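Local coordinates for amicyanin (Paracoccus versutus, PDB 1ID2), which carries electrons as a type I blue copper protein of the plastocyanin/azurin family, probably by cycling its single copper ion between two oxidation states, at residues A21-Y31 and V44-N55; K3-A14 and D76-E85. All blocks are in the same frame, centred on the assembly; numbering follows the deposited sequence.

Interaction 1. Residues A21-Y31 and V44-N55; sequences AVVVGIEKMKY and VYWVNGEVMPHN. With CU (copper (II) ion), chain D.
At the edge of the His54 imidazole sits Met29 SD, 3.7 Å from His54 CE1; Ile26 CG2 approaches CD2 obliquely, and the backbone carbon C of Met52 lies over one face, toward the rim. His54 ND1 binds the copper ion at 2.0 Å, in the type I site that Cys93, His96 and Met99 complete, while NE2 donates a hydrogen bond to the anti lone pair of Glu50 OE2, near the ring plane, which fixes the ring's rotation. Val44 CG1 lies over one face of the Trp46 indole, toward the rim, and Val24 runs alongside, its CB 3.5 Å from Trp46 CD1. The Tyr31 ring has Asn55 O at its edge, bonded to OH at 2.8 Å. Glu50 CG falls between backbone N and carbonyl carbon (chi1 48°), which carries the carboxylate to the 27-30 type I' turn. Glu50 OE1 takes Lys28 N from above the carboxylate plane and forms a salt bridge to Lys28 NZ at 2.7 Å; OE2 accepts Met29 N on its syn side. With an alanine here, Lys28 NZ and the N-H groups of Lys28 and Met29 would probably lose their acceptor, and the His54 ring would be freer to turn. Strands 22-27 and 44-48, a parallel pair of the cupredoxin barrel, bond Val24 N to Tyr45 O at 2.7 Å; strand 77-83 flanks 44-48, and Val103 of strand 100-105 packs on Val44 and Trp46.

Interaction 2. Residues K3-A14 and D76-E85; sequences KITVTSEKPVAA and DQAYAITFNE
Lys3 lays its CG against Glu85 OE2, and its carbonyl accepts a bond from Asn84 N. Ile4, in a non-hydrogen-bonded antiparallel pair with Phe83, runs beside that ring with CG2 3.7 Å from Phe83 CD2; its CB meets Ile81 CG2, which itself rests over one face of the Phe83 ring. Thr5 pairs with Thr82 through two backbone bonds, Thr5 N reaching Thr82 O at 2.7 Å. On Thr5, OG1 stands beside the backbone N (chi1 -59°), where it meets Asn84 ND2 at 2.9 Å; the bond is nearly straight, 169°, and lies in the amide plane, tying the strand to a side chain just past the end of strand 77-83.

From Val6 onward the first segment bows away from strand 77-83. Val6 CG1 touches Tyr79 OH, and Thr7 packs on the methyl of Ala80. Water links the segments here, one molecule between Ser8 O and Ala80 N and another between Glu9 O and Tyr79 OH, though the contacts to Ser8 O and Tyr79 OH are doubtfully short. CG of Tyr79 is anti to the backbone N (chi1 -168°), which sends the ring toward the Ser8-Glu9 backbone, its edge at Glu9 O, 3.4 Å from CE2. Pro11 brings the chain back with CB near Gln77 OE1, whose bond goes to Thr74. Val12 and Ala78 then exchange two backbone bonds, and Ala14 N closes the row on Asp76 O.

Strand 4-13 is thus a broken edge strand of the five-stranded cupredoxin sheet; strand 77-83 pairs on its other edge, antiparallel, with strand 43-48, while Phe68 of strand 68-69 packs on Val6 and Tyr79.

In the fold
Both interactions belong to one mixed sheet: strand 77-83 of interaction 2 lies beside strand 43-48 of interaction 1, and backbone contacts such as Asn48 O to Asp76 N and Trp46 O to Tyr79 N join them. Interaction 1 is the more buried, with 9 of 20 touching residues buried and 3 exposed, against 7 and 7 of 22 in interaction 2. Interaction 1 combines a parallel pairing with a carboxylate network at the copper end, where charge and metal coordination meet. Interaction 2 lies at the sheet's margin and contains no salt bridge; two antiparallel runs flank a watered detour, and its buried residues are Ile4, Pro11, Ala78, Tyr79, Ala80, Ile81 and Phe83.

Interaction 1. Residues A21-Y31 and V44-N55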
loop_
_atom_site.group_PDB
_atom_site.type_symbol
_atom_site.label_atom_id
_atom_site.label_comp_id
_atom_site.label_asym_id
_atom_site.label_seq_id
_atom_site.Cartn_x
_atom_site.Cartn_y
_atom_site.Cartn_z
ATOM N N ALA A 21 -4.761 10.726 -7.750
ATOM C CA ALA A 21 -4.339 9.878 -6.647
ATOM C C ALA A 21 -2.860 10.088 -6.255
ATOM O O ALA A 21 -2.055 10.557 -7.063
ATOM C CB ALA A 21 -4.599 8.425 -7.025
ATOM N N VAL A 22 -2.516 9.800 -4.997
ATOM C CA VAL A 22 -1.113 9.596 -4.637
ATOM C C VAL A 22 -0.776 8.147 -4.890
ATOM O O VAL A 22 -1.549 7.267 -4.516
ATOM C CB VAL A 22 -0.807 9.921 -3.169
ATOM C CG1 VAL A 22 -0.902 11.400 -2.958
ATOM C CG2 VAL A 22 -1.741 9.186 -2.255
ATOM N N VAL A 23 0.211 7.933 -5.754
ATOM C CA VAL A 23 0.518 6.603 -6.251
ATOM C C VAL A 23 1.956 6.264 -5.863
ATOM O O VAL A 23 2.856 7.094 -5.998
ATOM C CB VAL A 23 0.332 6.517 -7.811
ATOM C CG1 VAL A 23 0.648 5.107 -8.311
ATOM C CG2 VAL A 23 -1.082 6.857 -8.186
ATOM N N VAL A 24 2.139 5.107 -5.235
ATOM C CA VAL A 24 3.466 4.625 -4.968
ATOM C C VAL A 24 3.727 3.539 -5.984
ATOM O O VAL A 24 3.001 2.547 -6.043
ATOM C CB VAL A 24 3.613 4.073 -3.532
ATOM C CG1 VAL A 24 4.982 3.391 -3.370
ATOM C CG2 VAL A 24 3.481 5.219 -2.519
ATOM N N GLY A 25 4.708 3.789 -6.851
ATOM C CA GLY A 25 5.083 2.814 -7.860
ATOM C C GLY A 25 6.022 1.760 -7.329
ATOM O O GLY A 25 6.735 1.976 -6.338
ATOM N N ILE A 26 5.972 0.591 -7.950
ATOM C CA ILE A 26 6.846 -0.502 -7.571
ATOM C C ILE A 26 7.649 -0.976 -8.782
ATOM O O ILE A 26 7.080 -1.515 -9.733
ATOM C CB ILE A 26 6.034 -1.694 -6.982
ATOM C CG1 ILE A 26 5.026 -1.195 -5.926
ATOM C CG2 ILE A 26 6.994 -2.690 -6.355
ATOM C CD1 ILE A 26 3.944 -2.204 -5.549
ATOM N N GLU A 27 8.969 -0.793 -8.733
ATOM C CA GLU A 27 9.846 -1.220 -9.817
ATOM C C GLU A 27 11.131 -1.709 -9.222
ATOM O O GLU A 27 11.637 -1.132 -8.264
ATOM C CB GLU A 27 10.188 -0.070 -10.766
ATOM C CG GLU A 27 9.424 -0.024 -12.061
ATOM C CD GLU A 27 9.686 -1.210 -12.962
ATOM O OE1 GLU A 27 10.708 -1.240 -13.668
ATOM O OE2 GLU A 27 8.786 -2.049 -13.073
ATOM N N LYS A 28 11.689 -2.727 -9.868
ATOM C CA LYS A 28 12.986 -3.298 -9.539
ATOM C C LYS A 28 13.176 -3.586 -8.049
ATOM O O LYS A 28 14.201 -3.273 -7.448
ATOM C CB LYS A 28 14.092 -2.426 -10.146
ATOM C CG LYS A 28 13.751 -1.937 -11.607
ATOM C CD LYS A 28 14.063 -2.934 -12.788
ATOM C CE LYS A 28 13.407 -4.330 -12.647
ATOM N NZ LYS A 28 12.018 -4.529 -13.226
ATOM N N MET A 29 12.215 -4.347 -7.531
ATOM C CA MET A 29 12.188 -4.810 -6.160
ATOM C C MET A 29 12.253 -3.672 -5.150
ATOM O O MET A 29 12.689 -3.884 -4.019
ATOM C CB MET A 29 13.331 -5.800 -5.907
ATOM C CG MET A 29 13.407 -6.928 -6.916
ATOM S SD MET A 29 12.020 -8.032 -6.921
ATOM C CE MET A 29 12.427 -9.183 -5.604
ATOM N N LYS A 30 11.722 -2.507 -5.518
ATOM C CA LYS A 30 11.693 -1.332 -4.634
ATOM C C LYS A 30 10.305 -0.716 -4.687
ATOM O O LYS A 30 9.697 -0.646 -5.751
ATOM C CB LYS A 30 12.662 -0.252 -5.125
ATOM C CG LYS A 30 14.132 -0.499 -4.881
ATOM C CD LYS A 30 14.990 0.341 -5.833
ATOM C CE LYS A 30 14.897 1.834 -5.545
ATOM N NZ LYS A 30 15.606 2.651 -6.576
ATOM N N TYR A 31 9.881 -0.140 -3.574
ATOM C CA TYR A 31 8.799 0.830 -3.585
ATOM C C TYR A 31 9.475 2.110 -3.954
ATOM O O TYR A 31 10.405 2.524 -3.264
ATOM C CB TYR A 31 8.196 0.998 -2.190
ATOM C CG TYR A 31 7.508 -0.230 -1.713
ATOM C CD1 TYR A 31 6.333 -0.677 -2.330
ATOM C CD2 TYR A 31 8.042 -0.976 -0.676
ATOM C CE1 TYR A 31 5.699 -1.838 -1.910
ATOM C CE2 TYR A 31 7.423 -2.141 -0.256
ATOM C CZ TYR A 31 6.257 -2.568 -0.858
ATOM O OH TYR A 31 5.630 -3.681 -0.338
ATOM N N VAL A 44 -3.998 5.861 -0.512
ATOM C CA VAL A 44 -2.742 5.700 -1.248
ATOM C C VAL A 44 -2.947 4.528 -2.178
ATOM O O VAL A 44 -3.488 3.532 -1.767
ATOM C CB VAL A 44 -1.545 5.356 -0.331
ATOM C CG1 VAL A 44 -0.267 5.356 -1.132
ATOM C CG2 VAL A 44 -1.443 6.341 0.809
ATOM N N TYR A 45 -2.491 4.642 -3.421
ATOM C CA TYR A 45 -2.472 3.506 -4.330
ATOM C C TYR A 45 -1.042 3.075 -4.571
ATOM O O TYR A 45 -0.129 3.897 -4.558
ATOM C CB TYR A 45 -3.110 3.878 -5.672
ATOM C CG TYR A 45 -4.609 4.107 -5.610
ATOM C CD1 TYR A 45 -5.139 5.269 -5.052
ATOM C CD2 TYR A 45 -5.487 3.199 -6.172
ATOM C CE1 TYR A 45 -6.505 5.503 -5.049
ATOM C CE2 TYR A 45 -6.851 3.443 -6.205
ATOM C CZ TYR A 45 -7.353 4.584 -5.640
ATOM O OH TYR A 45 -8.711 4.807 -5.676
ATOM N N TRP A 46 -0.848 1.767 -4.666
ATOM C CA TRP A 46 0.419 1.184 -5.069
ATOM C C TRP A 46 0.156 0.591 -6.426
ATOM O O TRP A 46 -0.939 0.110 -6.668
ATOM C CB TRP A 46 0.836 0.069 -4.111
ATOM C CG TRP A 46 1.378 0.573 -2.820
ATOM C CD1 TRP A 46 2.686 0.807 -2.517
ATOM C CD2 TRP A 46 0.613 0.959 -1.665
ATOM N NE1 TRP A 46 2.781 1.333 -1.257
ATOM C CE2 TRP A 46 1.534 1.438 -0.717
ATOM C CE3 TRP A 46 -0.750 0.930 -1.349
ATOM C CZ2 TRP A 46 1.113 1.897 0.544
ATOM C CZ3 TRP A 46 -1.156 1.385 -0.104
ATOM C CH2 TRP A 46 -0.228 1.858 0.826
ATOM N N VAL A 47 1.105 0.742 -7.343
ATOM C CA VAL A 47 0.981 0.166 -8.688
ATOM C C VAL A 47 2.261 -0.602 -9.016
ATOM O O VAL A 47 3.367 -0.069 -8.969
ATOM C CB VAL A 47 0.769 1.264 -9.779
ATOM C CG1 VAL A 47 0.686 0.625 -11.157
ATOM C CG2 VAL A 47 -0.499 2.063 -9.497
ATOM N N ASN A 48 2.107 -1.887 -9.289
ATOM C CA ASN A 48 3.223 -2.738 -9.608
ATOM C C ASN A 48 3.575 -2.626 -11.091
ATOM O O ASN A 48 2.728 -2.883 -11.957
ATOM C CB ASN A 48 2.884 -4.200 -9.266
ATOM C CG ASN A 48 4.084 -5.125 -9.445
ATOM O OD1 ASN A 48 5.195 -4.660 -9.594
ATOM N ND2 ASN A 48 3.852 -6.435 -9.429
ATOM N N GLY A 49 4.804 -2.223 -11.372
ATOM C CA GLY A 49 5.222 -2.063 -12.741
ATOM C C GLY A 49 5.844 -3.307 -13.341
ATOM O O GLY A 49 6.089 -3.332 -14.539
ATOM N N GLU A 50 6.127 -4.332 -12.543
ATOM C CA GLU A 50 6.905 -5.459 -13.049
ATOM C C GLU A 50 6.185 -6.784 -12.918
ATOM O O GLU A 50 5.192 -6.887 -12.193
ATOM C CB GLU A 50 8.279 -5.523 -12.360
ATOM C CG GLU A 50 8.271 -5.410 -10.837
ATOM C CD GLU A 50 9.680 -5.321 -10.244
ATOM O OE1 GLU A 50 10.609 -4.883 -10.948
ATOM O OE2 GLU A 50 9.850 -5.640 -9.049
ATOM N N VAL A 51 6.736 -7.820 -13.542
ATOM C CA VAL A 51 6.128 -9.156 -13.496
ATOM C C VAL A 51 6.273 -9.929 -12.178
ATOM O O VAL A 51 5.538 -10.884 -11.940
ATOM C CB VAL A 51 6.638 -10.057 -14.653
ATOM C CG1 VAL A 51 6.063 -9.590 -15.950
ATOM C CG2 VAL A 51 8.134 -10.009 -14.740
ATOM N N MET A 52 7.271 -9.583 -11.371
ATOM C CA MET A 52 7.356 -10.082 -9.993
ATOM C C MET A 52 6.155 -9.610 -9.190
ATOM O O MET A 52 5.935 -8.419 -9.040
ATOM C CB MET A 52 8.612 -9.556 -9.311
ATOM C CG MET A 52 8.839 -10.107 -7.915
ATOM S SD MET A 52 9.446 -11.782 -7.948
ATOM C CE MET A 52 11.231 -11.509 -8.046
ATOM N N PRO A 53 5.449 -10.532 -8.547
ATOM C CA PRO A 53 4.297 -10.025 -7.806
ATOM C C PRO A 53 4.735 -9.404 -6.489
ATOM O O PRO A 53 5.681 -9.871 -5.856
ATOM C CB PRO A 53 3.422 -11.267 -7.624
ATOM C CG PRO A 53 3.900 -12.213 -8.718
ATOM C CD PRO A 53 5.376 -11.988 -8.740
ATOM N N HIS A 54 4.021 -8.367 -6.075
ATOM C CA HIS A 54 4.338 -7.612 -4.877
ATOM C C HIS A 54 3.034 -7.273 -4.171
ATOM O O HIS A 54 1.994 -7.179 -4.820
ATOM C CB HIS A 54 5.082 -6.337 -5.241
ATOM C CG HIS A 54 6.430 -6.579 -5.870
ATOM N ND1 HIS A 54 7.455 -7.181 -5.183
ATOM C CD2 HIS A 54 6.897 -6.157 -7.068
ATOM C CE1 HIS A 54 8.510 -7.114 -5.973
ATOM N NE2 HIS A 54 8.231 -6.509 -7.119
ATOM N N ASN A 55 3.043 -7.273 -2.843
ATOM C CA ASN A 55 1.878 -6.810 -2.090
ATOM C C ASN A 55 2.270 -5.745 -1.075
ATOM O O ASN A 55 3.385 -5.198 -1.146
ATOM C CB ASN A 55 1.154 -7.977 -1.394
ATOM C CG ASN A 55 1.867 -8.455 -0.139
ATOM O OD1 ASN A 55 3.066 -8.305 -0.025
ATOM N ND2 ASN A 55 1.141 -9.126 0.756
HETATM CU CU CU D . 7.670 -7.773 -3.265
#

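Interaction 2. Residues K3-A14 and D76-E85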
loop_
_atom_site.group_PDB
_atom_site.type_symbol
_atom_site.label_atom_id
_atom_site.label_comp_id
_atom_site.label_asym_id
_atom_site.label_seq_id
_atom_site.Cartn_x
_atom_site.Cartn_y
_atom_site.Cartn_z
ATOM N N LYS A 3 -7.086 1.026 11.789
ATOM C CA LYS A 3 -6.699 2.370 11.382
ATOM C C LYS A 3 -6.932 2.657 9.886
ATOM O O LYS A 3 -6.623 3.743 9.414
ATOM C CB LYS A 3 -5.216 2.569 11.682
ATOM C CG LYS A 3 -4.924 3.136 13.041
ATOM C CD LYS A 3 -5.114 2.100 14.127
ATOM C CE LYS A 3 -4.447 2.571 15.420
ATOM N NZ LYS A 3 -3.022 3.020 15.237
ATOM N N ILE A 4 -7.326 1.640 9.123
ATOM C CA ILE A 4 -7.387 1.734 7.670
ATOM C C ILE A 4 -8.707 1.193 7.122
ATOM O O ILE A 4 -9.438 0.477 7.807
ATOM C CB ILE A 4 -6.222 0.958 6.998
ATOM C CG1 ILE A 4 -6.323 -0.530 7.323
ATOM C CG2 ILE A 4 -4.889 1.515 7.455
ATOM C CD1 ILE A 4 -5.394 -1.414 6.487
ATOM N N THR A 5 -9.012 1.559 5.884
ATOM C CA THR A 5 -10.155 1.003 5.171
ATOM C C THR A 5 -9.681 0.466 3.829
ATOM O O THR A 5 -8.971 1.145 3.065
ATOM C CB THR A 5 -11.271 2.079 4.932
ATOM O OG1 THR A 5 -11.709 2.608 6.189
ATOM C CG2 THR A 5 -12.474 1.476 4.222
ATOM N N VAL A 6 -10.015 -0.792 3.581
ATOM C CA VAL A 6 -9.684 -1.408 2.318
ATOM C C VAL A 6 -10.923 -1.603 1.453
ATOM O O VAL A 6 -11.781 -2.449 1.749
ATOM C CB VAL A 6 -8.906 -2.714 2.523
ATOM C CG1 VAL A 6 -8.526 -3.313 1.192
ATOM C CG2 VAL A 6 -7.656 -2.409 3.343
ATOM N N THR A 7 -11.216 -0.477 0.817
ATOM C CA THR A 7 -11.563 -0.407 -0.591
ATOM C C THR A 7 -11.883 -1.780 -1.210
ATOM O O THR A 7 -12.984 -2.323 -1.038
ATOM C CB THR A 7 -10.380 0.276 -1.324
ATOM O OG1 THR A 7 -9.741 1.190 -0.408
ATOM C CG2 THR A 7 -10.858 1.034 -2.583
ATOM N N SER A 8 -10.892 -2.372 -1.863
ATOM C CA SER A 8 -11.101 -3.615 -2.579
ATOM C C SER A 8 -10.075 -4.605 -2.062
ATOM O O SER A 8 -8.894 -4.269 -1.915
ATOM C CB SER A 8 -10.923 -3.379 -4.090
ATOM O OG SER A 8 -11.092 -4.565 -4.844
ATOM N N GLU A 9 -10.577 -5.719 -1.556
ATOM C CA GLU A 9 -9.742 -6.872 -1.263
ATOM C C GLU A 9 -8.874 -7.173 -2.484
ATOM O O GLU A 9 -7.663 -7.365 -2.356
ATOM C CB GLU A 9 -10.615 -8.083 -0.928
ATOM C CG GLU A 9 -9.897 -9.178 -0.153
ATOM C CD GLU A 9 -10.714 -10.454 -0.049
ATOM O OE1 GLU A 9 -11.112 -10.816 1.078
ATOM O OE2 GLU A 9 -10.950 -11.100 -1.093
ATOM N N LYS A 10 -9.485 -7.100 -3.665
ATOM C CA LYS A 10 -8.851 -7.470 -4.937
ATOM C C LYS A 10 -7.995 -6.300 -5.465
ATOM O O LYS A 10 -8.400 -5.132 -5.366
ATOM C CB LYS A 10 -9.949 -7.829 -5.945
ATOM C CG LYS A 10 -9.480 -8.324 -7.300
ATOM C CD LYS A 10 -10.686 -8.646 -8.170
ATOM C CE LYS A 10 -10.329 -8.726 -9.643
ATOM N NZ LYS A 10 -11.558 -8.814 -10.480
ATOM N N PRO A 11 -6.815 -6.599 -6.062
ATOM C CA PRO A 11 -6.140 -5.626 -6.947
ATOM C C PRO A 11 -7.017 -5.154 -8.116
ATOM O O PRO A 11 -7.774 -5.945 -8.692
ATOM C CB PRO A 11 -4.895 -6.387 -7.448
ATOM C CG PRO A 11 -4.649 -7.419 -6.397
ATOM C CD PRO A 11 -6.037 -7.846 -5.946
ATOM N N VAL A 12 -6.964 -3.852 -8.405
ATOM C CA VAL A 12 -7.620 -3.287 -9.579
ATOM C C VAL A 12 -6.609 -3.029 -10.688
ATOM O O VAL A 12 -5.412 -3.229 -10.509
ATOM C CB VAL A 12 -8.381 -1.962 -9.271
ATOM C CG1 VAL A 12 -9.376 -2.185 -8.167
ATOM C CG2 VAL A 12 -7.429 -0.848 -8.927
ATOM N N ALA A 13 -7.109 -2.783 -11.888
ATOM C CA ALA A 13 -6.225 -2.533 -13.005
ATOM C C ALA A 13 -5.695 -1.133 -12.810
ATOM O O ALA A 13 -6.415 -0.274 -12.287
ATOM C CB ALA A 13 -7.000 -2.642 -14.302
ATOM N N ALA A 14 -4.454 -0.888 -13.235
ATOM C CA ALA A 14 -3.848 0.437 -13.075
ATOM C C ALA A 14 -4.651 1.476 -13.853
ATOM O O ALA A 14 -4.798 2.622 -13.413
ATOM C CB ALA A 14 -2.370 0.430 -13.528
ATOM N N ASP A 76 1.183 -4.067 -13.603
ATOM C CA ASP A 76 0.172 -3.011 -13.736
ATOM C C ASP A 76 -1.163 -3.283 -13.087
ATOM O O ASP A 76 -2.196 -2.793 -13.546
ATOM C CB ASP A 76 -0.044 -2.622 -15.198
ATOM C CG ASP A 76 1.215 -2.133 -15.845
ATOM O OD1 ASP A 76 1.556 -2.726 -16.890
ATOM O OD2 ASP A 76 1.895 -1.234 -15.266
ATOM N N GLN A 77 -1.140 -3.992 -11.971
ATOM C CA GLN A 77 -2.254 -3.916 -11.063
ATOM C C GLN A 77 -1.950 -2.873 -10.022
ATOM O O GLN A 77 -0.822 -2.362 -9.931
ATOM C CB GLN A 77 -2.515 -5.284 -10.458
ATOM C CG GLN A 77 -2.966 -6.227 -11.527
ATOM C CD GLN A 77 -3.448 -7.541 -10.991
ATOM O OE1 GLN A 77 -2.789 -8.175 -10.164
ATOM N NE2 GLN A 77 -4.570 -8.002 -11.513
ATOM N N ALA A 78 -3.008 -2.393 -9.395
ATOM C CA ALA A 78 -2.877 -1.361 -8.406
ATOM C C ALA A 78 -3.620 -1.812 -7.137
ATOM O O ALA A 78 -4.361 -2.794 -7.165
ATOM C CB ALA A 78 -3.433 -0.064 -8.963
ATOM N N TYR A 79 -3.345 -1.165 -6.009
ATOM C CA TYR A 79 -3.975 -1.536 -4.746
ATOM C C TYR A 79 -4.121 -0.309 -3.856
ATOM O O TYR A 79 -3.244 0.557 -3.845
ATOM C CB TYR A 79 -3.142 -2.614 -4.055
ATOM C CG TYR A 79 -3.820 -3.281 -2.883
ATOM C CD1 TYR A 79 -3.527 -2.878 -1.588
ATOM C CD2 TYR A 79 -4.694 -4.352 -3.062
ATOM C CE1 TYR A 79 -4.067 -3.510 -0.505
ATOM C CE2 TYR A 79 -5.247 -5.001 -1.962
ATOM C CZ TYR A 79 -4.912 -4.568 -0.686
ATOM O OH TYR A 79 -5.380 -5.188 0.444
ATOM N N ALA A 80 -5.276 -0.190 -3.201
ATOM C CA ALA A 80 -5.634 1.019 -2.465
ATOM C C ALA A 80 -5.899 0.726 -1.005
ATOM O O ALA A 80 -6.550 -0.264 -0.662
ATOM C CB ALA A 80 -6.864 1.666 -3.077
ATOM N N ILE A 81 -5.410 1.621 -0.160
ATOM C CA ILE A 81 -5.684 1.592 1.258
ATOM C C ILE A 81 -5.992 3.021 1.655
ATOM O O ILE A 81 -5.225 3.951 1.326
ATOM C CB ILE A 81 -4.466 1.078 2.096
ATOM C CG1 ILE A 81 -4.098 -0.342 1.692
ATOM C CG2 ILE A 81 -4.826 1.076 3.576
ATOM C CD1 ILE A 81 -2.952 -0.942 2.488
ATOM N N THR A 82 -7.116 3.193 2.351
ATOM C CA THR A 82 -7.490 4.472 2.931
ATOM C C THR A 82 -7.057 4.530 4.395
ATOM O O THR A 82 -7.410 3.658 5.181
ATOM C CB THR A 82 -8.996 4.666 2.818
ATOM O OG1 THR A 82 -9.356 4.632 1.430
ATOM C CG2 THR A 82 -9.426 5.987 3.438
ATOM N N PHE A 83 -6.320 5.580 4.752
ATOM C CA PHE A 83 -5.741 5.715 6.085
ATOM C C PHE A 83 -6.562 6.711 6.870
ATOM O O PHE A 83 -6.573 7.896 6.563
ATOM C CB PHE A 83 -4.286 6.197 6.010
ATOM C CG PHE A 83 -3.323 5.130 5.594
ATOM C CD1 PHE A 83 -3.076 4.882 4.253
ATOM C CD2 PHE A 83 -2.710 4.327 6.539
ATOM C CE1 PHE A 83 -2.238 3.839 3.874
ATOM C CE2 PHE A 83 -1.863 3.285 6.165
ATOM C CZ PHE A 83 -1.632 3.040 4.841
ATOM N N ASN A 84 -7.239 6.224 7.897
ATOM C CA ASN A 84 -8.212 7.033 8.603
ATOM C C ASN A 84 -7.603 7.766 9.765
ATOM O O ASN A 84 -8.056 8.851 10.110
ATOM C CB ASN A 84 -9.357 6.164 9.094
ATOM C CG ASN A 84 -10.050 5.456 7.973
ATOM O OD1 ASN A 84 -10.426 6.066 6.969
ATOM N ND2 ASN A 84 -10.182 4.152 8.103
ATOM N N GLU A 85 -6.563 7.193 10.359
ATOM C CA GLU A 85 -5.961 7.794 11.537
ATOM C C GLU A 85 -4.548 8.334 11.307
ATOM O O GLU A 85 -3.723 7.665 10.686
ATOM C CB GLU A 85 -5.944 6.778 12.673
ATOM C CG GLU A 85 -7.251 6.638 13.421
ATOM C CD GLU A 85 -7.054 5.985 14.772
ATOM O OE1 GLU A 85 -6.344 6.571 15.625
ATOM O OE2 GLU A 85 -7.550 4.855 14.956
HETATM O O HOH W 1 -7.660 -2.295 -2.774
HETATM O O HOH W 2 -6.381 -7.491 0.073
#